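Fructose-bisphosphate aldolase (Thermus caldophilus, PDB 2FJK) is a class II aldolase with a TIM-barrel fold, built as an assembly of four chains and modelled here with 1,3-dihydroxyacetonephosphate in its pocket. Local coordinates at residues Tyr181-Pro187 and Ser232-Asp238; Arg135-Ile139 and Val172-His178; Glu28-Ala32 and Arg285-Lys289; Glu35-Glu39 and Glu70-Pro74. Residue numbers count along the deposited sequence, not the author numbering.

Contact 1 (Tyr181-Pro187 and Ser232-Asp238)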
loop_
_atom_site.group_PDB
_atom_site.type_symbol
_atom_site.label_atom_id
_atom_site.label_comp_id
_atom_site.label_asym_id
_atom_site.label_seq_id
_atom_site.Cartn_x
_atom_site.Cartn_y
_atom_site.Cartn_z
ATOM N N TYR A 181 32.346 -4.842 21.966
ATOM C CA TYR A 181 33.436 -5.494 22.697
ATOM C C TYR A 181 33.417 -6.993 22.475
ATOM O O TYR A 181 33.057 -7.760 23.367
ATOM C CB TYR A 181 33.330 -5.181 24.194
ATOM C CG TYR A 181 33.246 -3.698 24.472
ATOM C CD1 TYR A 181 32.035 -3.095 24.825
ATOM C CD2 TYR A 181 34.376 -2.889 24.349
ATOM C CE1 TYR A 181 31.956 -1.716 25.049
ATOM C CE2 TYR A 181 34.310 -1.524 24.566
ATOM C CZ TYR A 181 33.100 -0.943 24.914
ATOM O OH TYR A 181 33.047 0.415 25.103
ATOM N N LYS A 182 33.832 -7.400 21.281
ATOM C CA LYS A 182 33.831 -8.806 20.901
ATOM C C LYS A 182 35.002 -9.654 21.400
ATOM O O LYS A 182 35.042 -10.854 21.143
ATOM C CB LYS A 182 33.714 -8.908 19.374
ATOM C CG LYS A 182 32.529 -8.114 18.818
ATOM C CD LYS A 182 32.314 -8.352 17.330
ATOM C CE LYS A 182 31.200 -7.474 16.793
ATOM N NZ LYS A 182 29.939 -7.631 17.581
ATOM N N GLY A 183 35.946 -9.044 22.113
ATOM C CA GLY A 183 37.082 -9.801 22.628
ATOM C C GLY A 183 38.442 -9.124 22.525
ATOM O O GLY A 183 38.732 -8.448 21.539
ATOM N N LYS A 184 39.283 -9.302 23.543
ATOM C CA LYS A 184 40.615 -8.698 23.534
ATOM C C LYS A 184 41.366 -9.112 22.273
ATOM O O LYS A 184 41.367 -10.283 21.894
ATOM C CB LYS A 184 41.415 -9.116 24.771
ATOM C CG LYS A 184 40.889 -8.548 26.083
ATOM C CD LYS A 184 41.873 -8.787 27.225
ATOM C CE LYS A 184 41.377 -8.179 28.534
ATOM N NZ LYS A 184 42.332 -8.406 29.660
ATOM N N GLY A 185 42.010 -8.149 21.627
ATOM C CA GLY A 185 42.724 -8.464 20.407
ATOM C C GLY A 185 41.731 -9.045 19.418
ATOM O O GLY A 185 40.529 -8.791 19.518
ATOM N N ARG A 186 42.224 -9.829 18.465
ATOM C CA ARG A 186 41.362 -10.441 17.465
ATOM C C ARG A 186 40.584 -11.597 18.082
ATOM O O ARG A 186 41.158 -12.628 18.426
ATOM C CB ARG A 186 42.203 -10.938 16.287
ATOM C CG ARG A 186 41.433 -11.667 15.196
ATOM C CD ARG A 186 42.353 -11.938 14.010
ATOM N NE ARG A 186 41.742 -12.773 12.978
ATOM C CZ ARG A 186 42.327 -13.060 11.817
ATOM N NH1 ARG A 186 43.533 -12.579 11.548
ATOM N NH2 ARG A 186 41.708 -13.818 10.922
ATOM N N PRO A 187 39.264 -11.432 18.239
ATOM C CA PRO A 187 38.416 -12.478 18.819
ATOM C C PRO A 187 38.491 -13.775 18.022
ATOM O O PRO A 187 38.365 -13.772 16.803
ATOM C CB PRO A 187 37.023 -11.843 18.800
ATOM C CG PRO A 187 37.093 -10.899 17.648
ATOM C CD PRO A 187 38.453 -10.278 17.814
ATOM N N SER A 232 36.390 -3.772 19.866
ATOM C CA SER A 232 37.038 -4.840 19.122
ATOM C C SER A 232 35.955 -5.593 18.355
ATOM O O SER A 232 35.001 -6.089 18.945
ATOM C CB SER A 232 37.767 -5.780 20.092
ATOM O OG SER A 232 38.412 -6.840 19.405
ATOM N N GLY A 233 36.093 -5.659 17.039
ATOM C CA GLY A 233 35.098 -6.352 16.244
ATOM C C GLY A 233 35.683 -7.578 15.583
ATOM O O GLY A 233 36.849 -7.897 15.804
ATOM N N ILE A 234 34.877 -8.264 14.775
ATOM C CA ILE A 234 35.329 -9.465 14.081
ATOM C C ILE A 234 36.233 -9.067 12.926
ATOM O O ILE A 234 35.910 -8.165 12.144
ATOM C CB ILE A 234 34.145 -10.292 13.533
ATOM C CG1 ILE A 234 33.144 -10.604 14.655
ATOM C CG2 ILE A 234 34.661 -11.577 12.916
ATOM C CD1 ILE A 234 33.718 -11.338 15.829
ATOM N N HIS A 235 37.375 -9.741 12.829
ATOM C CA HIS A 235 38.353 -9.461 11.788
ATOM C C HIS A 235 37.818 -9.751 10.389
ATOM O O HIS A 235 37.206 -10.792 10.153
ATOM C CB HIS A 235 39.611 -10.290 12.023
ATOM C CG HIS A 235 40.769 -9.871 11.175
ATOM N ND1 HIS A 235 41.541 -8.767 11.466
ATOM C CD2 HIS A 235 41.259 -10.381 10.021
ATOM C CE1 HIS A 235 42.459 -8.615 10.527
ATOM N NE2 HIS A 235 42.308 -9.581 9.639
ATOM N N PRO A 236 38.050 -8.832 9.437
ATOM C CA PRO A 236 37.591 -8.991 8.053
ATOM C C PRO A 236 37.970 -10.336 7.432
ATOM O O PRO A 236 37.156 -10.975 6.758
ATOM C CB PRO A 236 38.253 -7.819 7.332
ATOM C CG PRO A 236 38.288 -6.764 8.381
ATOM C CD PRO A 236 38.724 -7.535 9.618
ATOM N N GLU A 237 39.206 -10.770 7.656
ATOM C CA GLU A 237 39.653 -12.043 7.098
ATOM C C GLU A 237 38.829 -13.212 7.636
ATOM O O GLU A 237 38.529 -14.156 6.903
ATOM C CB GLU A 237 41.144 -12.251 7.377
ATOM C CG GLU A 237 42.041 -11.202 6.701
ATOM C CD GLU A 237 41.838 -11.134 5.189
ATOM O OE1 GLU A 237 41.903 -12.197 4.529
ATOM O OE2 GLU A 237 41.620 -10.019 4.656
ATOM N N ASP A 238 38.452 -13.145 8.909
ATOM C CA ASP A 238 37.635 -14.199 9.493
ATOM C C ASP A 238 36.271 -14.194 8.830
ATOM O O ASP A 238 35.650 -15.242 8.651
ATOM C CB ASP A 238 37.495 -14.012 11.003
ATOM C CG ASP A 238 38.729 -14.459 11.748
ATOM O OD1 ASP A 238 39.209 -15.570 11.445
ATOM O OD2 ASP A 238 39.211 -13.720 12.631
HETATM O O HOH W 1 38.177 -11.848 14.475
#
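The backbones of 181-187 and 232-238 meet at a single beta bridge, Y181 with S232 (CA to CA 5.1 Å), with a hydrogen bond from K182 N to S232 O (2.9 Å), and S232 is also hydrogen-bonded to the A180 backbone. Beyond it 181-187 swings out through G183 and G185, both at positive phi, and returns to P187, whose CG packs 3.9 Å from I234 CD1. The S232 hydroxyl fills this bend: its OG sits 2.7 Å from G183 O and 2.9 Å from G185 O, two acceptors for one proton. Toward the helix, the R186 guanidinium lies flat on the H235 ring, centres 3.9 Å apart and planes at 20°, while its edge forms a salt bridge with D238: R186 NE is 2.7 Å from D238 OD2 and R186 NH2 donates to D238 OD1 at 3.1 Å. H235, the N-cap residue of helix 236-244, is tied in by water 1, which accepts from H235 N (2.8 Å) and donates to P187 O (3.0 Å) and D238 OD2 (2.8 Å). D238 OD1 is also hydrogen-bonded to H191 NE2. The aliphatic part of K182 rests on G233 and I234, with CD 3.6 Å from I234 CG1, and its NZ reaches S177 O, G179 O and the 13P phosphate. Apolar packing and a backbone bond thus hold the stem of a phosphate-binding lysine, whereas charge and stacking secure the outer end of the loop.

Contact 2 (Arg135-Ile139 and Val172-His178). With 13P (1,3-dihydroxyacetonephosphate), chain E.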
loop_
_atom_site.group_PDB
_atom_site.type_symbol
_atom_site.label_atom_id
_atom_site.label_comp_id
_atom_site.label_asym_id
_atom_site.label_seq_id
_atom_site.Cartn_x
_atom_site.Cartn_y
_atom_site.Cartn_z
ATOM N N ARG A 135 24.936 -20.631 21.907
ATOM C CA ARG A 135 24.862 -19.251 22.361
ATOM C C ARG A 135 25.937 -18.396 21.714
ATOM O O ARG A 135 27.095 -18.800 21.635
ATOM C CB ARG A 135 25.011 -19.199 23.877
ATOM C CG ARG A 135 24.772 -17.833 24.481
ATOM C CD ARG A 135 23.594 -17.881 25.429
ATOM N NE ARG A 135 23.715 -19.001 26.360
ATOM C CZ ARG A 135 22.865 -19.248 27.351
ATOM N NH1 ARG A 135 21.821 -18.453 27.548
ATOM N NH2 ARG A 135 23.059 -20.291 28.146
ATOM N N LEU A 136 25.550 -17.209 21.257
ATOM C CA LEU A 136 26.492 -16.297 20.617
ATOM C C LEU A 136 27.365 -15.617 21.653
ATOM O O LEU A 136 27.146 -14.462 22.009
ATOM C CB LEU A 136 25.758 -15.230 19.800
ATOM C CG LEU A 136 25.234 -15.605 18.414
ATOM C CD1 LEU A 136 24.507 -14.408 17.822
ATOM C CD2 LEU A 136 26.383 -16.020 17.519
ATOM N N ALA A 137 28.355 -16.351 22.139
ATOM C CA ALA A 137 29.275 -15.824 23.127
ATOM C C ALA A 137 30.686 -16.042 22.613
ATOM O O ALA A 137 30.968 -17.042 21.947
ATOM C CB ALA A 137 29.081 -16.544 24.458
ATOM N N GLY A 138 31.570 -15.096 22.907
ATOM C CA GLY A 138 32.943 -15.234 22.466
ATOM C C GLY A 138 33.663 -16.272 23.307
ATOM O O GLY A 138 33.190 -16.646 24.382
ATOM N N ILE A 139 34.800 -16.748 22.811
ATOM C CA ILE A 139 35.609 -17.735 23.516
ATOM C C ILE A 139 37.073 -17.588 23.141
ATOM O O ILE A 139 37.403 -17.277 21.998
ATOM C CB ILE A 139 35.170 -19.192 23.200
ATOM C CG1 ILE A 139 34.702 -19.306 21.749
ATOM C CG2 ILE A 139 34.095 -19.630 24.166
ATOM C CD1 ILE A 139 35.796 -19.128 20.722
ATOM N N VAL A 172 24.762 -19.889 13.399
ATOM C CA VAL A 172 25.693 -20.682 14.193
ATOM C C VAL A 172 26.538 -19.883 15.175
ATOM O O VAL A 172 26.808 -18.699 14.971
ATOM C CB VAL A 172 26.637 -21.500 13.282
ATOM C CG1 VAL A 172 25.808 -22.364 12.338
ATOM C CG2 VAL A 172 27.556 -20.569 12.499
ATOM N N ALA A 173 26.952 -20.554 16.244
ATOM C CA ALA A 173 27.782 -19.946 17.286
ATOM C C ALA A 173 29.222 -20.427 17.132
ATOM O O ALA A 173 29.539 -21.575 17.455
ATOM C CB ALA A 173 27.251 -20.330 18.666
ATOM N N ILE A 174 30.099 -19.556 16.650
ATOM C CA ILE A 174 31.486 -19.950 16.451
ATOM C C ILE A 174 32.504 -18.941 16.942
ATOM O O ILE A 174 33.637 -18.916 16.454
ATOM C CB ILE A 174 31.765 -20.220 14.972
ATOM C CG1 ILE A 174 31.491 -18.953 14.149
ATOM C CG2 ILE A 174 30.907 -21.378 14.503
ATOM C CD1 ILE A 174 31.754 -19.118 12.662
ATOM N N GLY A 175 32.103 -18.105 17.892
ATOM C CA GLY A 175 33.024 -17.125 18.423
ATOM C C GLY A 175 32.618 -15.670 18.330
ATOM O O GLY A 175 33.330 -14.821 18.865
ATOM N N THR A 176 31.505 -15.370 17.653
ATOM C CA THR A 176 31.032 -13.984 17.528
ATOM C C THR A 176 30.049 -13.634 18.646
ATOM O O THR A 176 29.516 -14.523 19.318
ATOM C CB THR A 176 30.298 -13.739 16.190
ATOM O OG1 THR A 176 29.096 -14.512 16.166
ATOM C CG2 THR A 176 31.166 -14.138 15.011
ATOM N N SER A 177 29.816 -12.334 18.841
ATOM C CA SER A 177 28.894 -11.853 19.862
ATOM C C SER A 177 28.550 -10.393 19.558
ATOM O O SER A 177 29.344 -9.687 18.930
ATOM C CB SER A 177 29.523 -11.984 21.257
ATOM O OG SER A 177 30.541 -11.018 21.480
ATOM N N HIS A 178 27.370 -9.942 20.000
ATOM C CA HIS A 178 26.909 -8.570 19.738
ATOM C C HIS A 178 27.673 -7.487 20.503
ATOM O O HIS A 178 28.367 -7.764 21.483
ATOM C CB HIS A 178 25.419 -8.417 20.084
ATOM C CG HIS A 178 24.515 -9.364 19.358
ATOM N ND1 HIS A 178 24.469 -9.451 17.983
ATOM C CD2 HIS A 178 23.609 -10.259 19.821
ATOM C CE1 HIS A 178 23.577 -10.361 17.632
ATOM N NE2 HIS A 178 23.041 -10.865 18.727
HETATM P P 13P E . 26.410 -6.475 16.007
HETATM O O1P 13P E . 26.167 -5.707 17.393
HETATM O O2P 13P E . 27.841 -7.144 16.109
HETATM O O3P 13P E . 26.397 -5.441 14.839
HETATM O O1 13P E . 25.241 -7.561 15.819
HETATM C C1 13P E . 24.771 -7.840 14.502
HETATM C C2 13P E . 23.908 -9.069 14.638
HETATM O O2 13P E . 24.358 -10.061 15.205
HETATM C C3 13P E . 22.485 -9.092 14.081
HETATM O O3 13P E . 21.833 -10.307 14.434
HETATM O O HOH W 2 25.909 -11.653 21.818
HETATM O O HOH W 3 29.679 -17.573 19.321
#
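No direct hydrogen bond links 135-139 to 172-178, although G138 CA lies only 4.5 Å from G175 CA; water does the bridging. Water 3 accepts from G175 N (2.9 Å) and donates to A137 O (3.0 Å) and T176 O (3.1 Å), while water 2 joins L136 O (3.1 Å) to H178 N (2.9 Å). L136, the centre of an inverse gamma turn, supplies much of the packing: its CD2 lies 3.7 Å from V172 O and 3.4 Å from T176 OG1, its CD1 3.9 Å from H178 NE2. The T176 hydroxyl is bonded to H208 O. At phi 123° a side chain on G175 would jam against I174 O; the G175 CA lies 4.1 Å from I139 CD1. H178 ND1 donates to 13P O1 at 3.0 Å. Following strands 128-133 and 171-172, neighbours in a parallel sheet, these are loops at the C-terminal ends of the strands, the end where TIM barrels carry their ligand pocket.

Contact 3 (Glu28-Ala32 and Arg285-Lys289)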
loop_
_atom_site.group_PDB
_atom_site.type_symbol
_atom_site.label_atom_id
_atom_site.label_comp_id
_atom_site.label_asym_id
_atom_site.label_seq_id
_atom_site.Cartn_x
_atom_site.Cartn_y
_atom_site.Cartn_z
ATOM N N GLU A 28 15.902 7.074 7.795
ATOM C CA GLU A 28 17.298 7.278 7.390
ATOM C C GLU A 28 18.125 6.005 7.227
ATOM O O GLU A 28 18.893 5.875 6.264
ATOM C CB GLU A 28 18.000 8.230 8.364
ATOM C CG GLU A 28 17.620 9.710 8.165
ATOM C CD GLU A 28 16.389 10.141 8.957
ATOM O OE1 GLU A 28 15.613 9.264 9.397
ATOM O OE2 GLU A 28 16.197 11.366 9.134
ATOM N N PHE A 29 17.987 5.067 8.163
ATOM C CA PHE A 29 18.743 3.822 8.062
ATOM C C PHE A 29 18.230 2.969 6.915
ATOM O O PHE A 29 19.018 2.327 6.219
ATOM C CB PHE A 29 18.663 3.003 9.348
ATOM C CG PHE A 29 19.607 3.453 10.432
ATOM C CD1 PHE A 29 19.378 4.626 11.138
ATOM C CD2 PHE A 29 20.718 2.688 10.758
ATOM C CE1 PHE A 29 20.234 5.027 12.149
ATOM C CE2 PHE A 29 21.584 3.082 11.770
ATOM C CZ PHE A 29 21.341 4.253 12.465
ATOM N N THR A 30 16.914 2.964 6.705
ATOM C CA THR A 30 16.359 2.147 5.640
ATOM C C THR A 30 16.780 2.646 4.267
ATOM O O THR A 30 17.063 1.854 3.370
ATOM C CB THR A 30 14.831 2.095 5.676
ATOM O OG1 THR A 30 14.391 1.737 6.989
ATOM C CG2 THR A 30 14.339 1.046 4.693
ATOM N N GLN A 31 16.821 3.965 4.106
ATOM C CA GLN A 31 17.222 4.563 2.838
ATOM C C GLN A 31 18.683 4.252 2.536
ATOM O O GLN A 31 19.031 3.848 1.415
ATOM C CB GLN A 31 17.047 6.077 2.890
ATOM C CG GLN A 31 15.628 6.523 3.169
ATOM C CD GLN A 31 15.521 8.032 3.240
ATOM O OE1 GLN A 31 16.195 8.676 4.043
ATOM N NE2 GLN A 31 14.678 8.603 2.396
ATOM N N ALA A 32 19.536 4.464 3.539
ATOM C CA ALA A 32 20.971 4.219 3.388
ATOM C C ALA A 32 21.237 2.774 2.973
ATOM O O ALA A 32 21.989 2.512 2.027
ATOM C CB ALA A 32 21.702 4.531 4.692
ATOM N N ARG A 285 23.232 9.580 7.889
ATOM C CA ARG A 285 22.655 8.562 7.006
ATOM C C ARG A 285 23.641 8.222 5.900
ATOM O O ARG A 285 23.743 7.076 5.476
ATOM C CB ARG A 285 21.348 9.066 6.382
ATOM C CG ARG A 285 20.857 8.266 5.167
ATOM C CD ARG A 285 19.645 8.942 4.503
ATOM N NE ARG A 285 19.967 10.296 4.047
ATOM C CZ ARG A 285 19.064 11.220 3.714
ATOM N NH1 ARG A 285 17.771 10.949 3.775
ATOM N NH2 ARG A 285 19.456 12.426 3.333
ATOM N N GLU A 286 24.355 9.235 5.424
ATOM C CA GLU A 286 25.337 9.042 4.366
ATOM C C GLU A 286 26.490 8.160 4.861
ATOM O O GLU A 286 26.977 7.304 4.124
ATOM C CB GLU A 286 25.867 10.398 3.890
ATOM C CG GLU A 286 26.970 10.305 2.849
ATOM C CD GLU A 286 26.501 9.660 1.567
ATOM O OE1 GLU A 286 27.359 9.227 0.775
ATOM O OE2 GLU A 286 25.275 9.592 1.350
ATOM N N ALA A 287 26.923 8.358 6.105
ATOM C CA ALA A 287 28.008 7.536 6.631
ATOM C C ALA A 287 27.553 6.093 6.775
ATOM O O ALA A 287 28.357 5.169 6.639
ATOM C CB ALA A 287 28.494 8.062 7.980
ATOM N N VAL A 288 26.268 5.890 7.054
ATOM C CA VAL A 288 25.763 4.532 7.198
ATOM C C VAL A 288 25.767 3.846 5.843
ATOM O O VAL A 288 26.130 2.674 5.722
ATOM C CB VAL A 288 24.327 4.509 7.758
ATOM C CG1 VAL A 288 23.742 3.107 7.614
ATOM C CG2 VAL A 288 24.335 4.923 9.232
ATOM N N LYS A 289 25.349 4.589 4.825
ATOM C CA LYS A 289 25.300 4.064 3.467
ATOM C C LYS A 289 26.690 3.605 3.043
ATOM O O LYS A 289 26.845 2.533 2.456
ATOM C CB LYS A 289 24.795 5.146 2.514
ATOM C CG LYS A 289 24.705 4.746 1.068
ATOM C CD LYS A 289 24.175 5.925 0.258
ATOM C CE LYS A 289 24.300 5.693 -1.241
ATOM N NZ LYS A 289 23.668 6.815 -1.989
#
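R285 opens the contact by laying its aliphatic chain along helix 27-38: its CG is 3.3 Å from E28 O, and its CB 4.0 Å from E28 CB. The guanidinium then turns its edge to Q31, NH1 donating to Q31 OE1 at 2.8 Å; the same NH1 bonds to Y55 O of the second subunit, whose Y55 ring also makes a cation-pi contact with R285. E28 OE2 is hydrogen-bonded to Y55 and N26 of that subunit. One turn on, V288 points into the interface. Its CG1 lies 3.8 Å from A32 CB, and its CG2 sits over one face of the F29 ring, 4.2 Å from CE2. K289 follows, its CB 3.8 Å from A32 CB and its CG 3.6 Å from A32 O before the chain leads away to salt bridges with E35 and E39. The small A32 lets the helices come close, with A32 CA 4.3 Å from K289 CA and the axes of the two segments 8.5 Å apart and crossing at -38°, both running broadly the same way. Helix 27-38, which follows strand 19-23 of the barrel, thus packs against the C-terminal helix 277-299, and helix 254-270 lies beside them, its L256 and F260 against F29 and V288.

Contact 4 (Glu35-Glu39 and Glu70-Pro74)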
loop_
_atom_site.group_PDB
_atom_site.type_symbol
_atom_site.label_atom_id
_atom_site.label_comp_id
_atom_site.label_asym_id
_atom_site.label_seq_id
_atom_site.Cartn_x
_atom_site.Cartn_y
_atom_site.Cartn_z
ATOM N N GLU A 35 19.731 2.102 -0.637
ATOM C CA GLU A 35 20.429 2.836 -1.684
ATOM C C GLU A 35 21.767 2.150 -1.919
ATOM O O GLU A 35 22.189 1.961 -3.070
ATOM C CB GLU A 35 20.649 4.285 -1.275
ATOM C CG GLU A 35 19.399 5.126 -1.321
ATOM C CD GLU A 35 19.640 6.524 -0.808
ATOM O OE1 GLU A 35 20.708 7.081 -1.125
ATOM O OE2 GLU A 35 18.762 7.067 -0.104
ATOM N N ALA A 36 22.427 1.778 -0.824
ATOM C CA ALA A 36 23.703 1.083 -0.912
ATOM C C ALA A 36 23.456 -0.190 -1.726
ATOM O O ALA A 36 24.284 -0.589 -2.539
ATOM C CB ALA A 36 24.211 0.733 0.487
ATOM N N ALA A 37 22.300 -0.807 -1.521
ATOM C CA ALA A 37 21.950 -2.020 -2.258
ATOM C C ALA A 37 21.726 -1.740 -3.757
ATOM O O ALA A 37 22.172 -2.519 -4.602
ATOM C CB ALA A 37 20.705 -2.658 -1.659
ATOM N N GLU A 38 21.030 -0.650 -4.086
ATOM C CA GLU A 38 20.787 -0.316 -5.495
ATOM C C GLU A 38 22.159 -0.093 -6.122
ATOM O O GLU A 38 22.470 -0.647 -7.173
ATOM C CB GLU A 38 19.913 0.938 -5.629
ATOM C CG GLU A 38 18.504 0.778 -5.063
ATOM C CD GLU A 38 17.691 -0.282 -5.787
ATOM O OE1 GLU A 38 18.295 -1.230 -6.339
ATOM O OE2 GLU A 38 16.446 -0.180 -5.792
ATOM N N GLU A 39 22.978 0.730 -5.476
ATOM C CA GLU A 39 24.340 0.923 -5.954
ATOM C C GLU A 39 24.929 -0.455 -5.635
ATOM O O GLU A 39 24.388 -1.177 -4.798
ATOM C CB GLU A 39 25.056 2.002 -5.135
ATOM C CG GLU A 39 24.527 3.405 -5.353
ATOM C CD GLU A 39 25.293 4.455 -4.562
ATOM O OE1 GLU A 39 26.536 4.353 -4.473
ATOM O OE2 GLU A 39 24.649 5.390 -4.046
ATOM N N GLU A 70 9.395 -2.079 -3.920
ATOM C CA GLU A 70 9.812 -1.105 -4.930
ATOM C C GLU A 70 11.254 -1.237 -5.408
ATOM O O GLU A 70 11.560 -0.868 -6.545
ATOM C CB GLU A 70 9.588 0.324 -4.417
ATOM C CG GLU A 70 8.146 0.802 -4.507
ATOM C CD GLU A 70 7.926 2.167 -3.864
ATOM O OE1 GLU A 70 8.565 3.152 -4.291
ATOM O OE2 GLU A 70 7.108 2.254 -2.922
ATOM N N ALA A 71 12.133 -1.765 -4.557
ATOM C CA ALA A 71 13.546 -1.918 -4.903
ATOM C C ALA A 71 13.796 -2.710 -6.188
ATOM O O ALA A 71 13.017 -3.589 -6.547
ATOM C CB ALA A 71 14.289 -2.563 -3.756
ATOM N N ARG A 72 14.901 -2.397 -6.858
ATOM C CA ARG A 72 15.277 -3.063 -8.100
ATOM C C ARG A 72 16.272 -4.203 -7.897
ATOM O O ARG A 72 16.833 -4.722 -8.866
ATOM C CB ARG A 72 15.849 -2.040 -9.087
ATOM C CG ARG A 72 14.804 -1.067 -9.625
ATOM C CD ARG A 72 15.405 -0.039 -10.581
ATOM N NE ARG A 72 14.381 0.591 -11.416
ATOM C CZ ARG A 72 13.674 -0.052 -12.344
ATOM N NH1 ARG A 72 13.879 -1.345 -12.566
ATOM N NH2 ARG A 72 12.758 0.599 -13.052
ATOM N N VAL A 73 16.494 -4.581 -6.638
ATOM C CA VAL A 73 17.397 -5.679 -6.296
ATOM C C VAL A 73 16.625 -6.578 -5.344
ATOM O O VAL A 73 15.610 -6.160 -4.799
ATOM C CB VAL A 73 18.692 -5.190 -5.581
ATOM C CG1 VAL A 73 19.414 -4.169 -6.445
ATOM C CG2 VAL A 73 18.353 -4.593 -4.220
ATOM N N PRO A 74 17.078 -7.828 -5.146
ATOM C CA PRO A 74 16.349 -8.713 -4.228
ATOM C C PRO A 74 16.470 -8.201 -2.801
ATOM O O PRO A 74 17.575 -7.944 -2.328
ATOM C CB PRO A 74 17.050 -10.063 -4.401
ATOM C CG PRO A 74 17.652 -9.972 -5.798
ATOM C CD PRO A 74 18.160 -8.555 -5.830
#
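This is a helix-to-loop contact of the TIM barrel, where the C-terminal end of helix 27-38 meets the connection that leads from helix 50-68 into strand 75-78. The two helices belong to successive beta-alpha units, and the contact joins them at the end of the barrel where its strands begin. A small apolar patch forms its inner part: A37 and V73 both point across the gap, with A37 CB 4.0 Å from V73 CG2 and A37 O 3.7 Å from V73 CG1. The main chain of A71 and V73 is in turn hydrogen-bonded to M1, while E70 reaches outward to salt bridges with R58 and R62 of the second subunit. E38 spans the more exposed part. Its CA-to-CB bond runs sideways, but the chain bends over (chi1 and chi2 both m), bringing OE1 to 3.1 Å from V73 CG1. The other carboxylate oxygen, E38 OE2, accepts a nearly linear hydrogen bond from R72 N at 2.9 Å, with an angle of 173° at the hydrogen.

How the contacts relate
Contacts 1 and 2 both involve the loop after strand 171-172, touch each other at K182 and S177, and each contribute a residue to the 13P pocket. Contacts 3 and 4 share helix 27-38 and meet at K289. Contact 2 lies across the chain's centre from both. Contact 4 is buried, the other three only partly. Contact 1 combines a salt bridge, a stack and a backbone bond; contact 2 relies on waters and packing; contact 3 pairs helix packing with one side-chain hydrogen bond; contact 4 sets a carboxylate-to-backbone bond beside an apolar pair. Contact 3 meets the second subunit directly; in contact 4 E70 reaches the second subunit and R72 packs on M1 of a third.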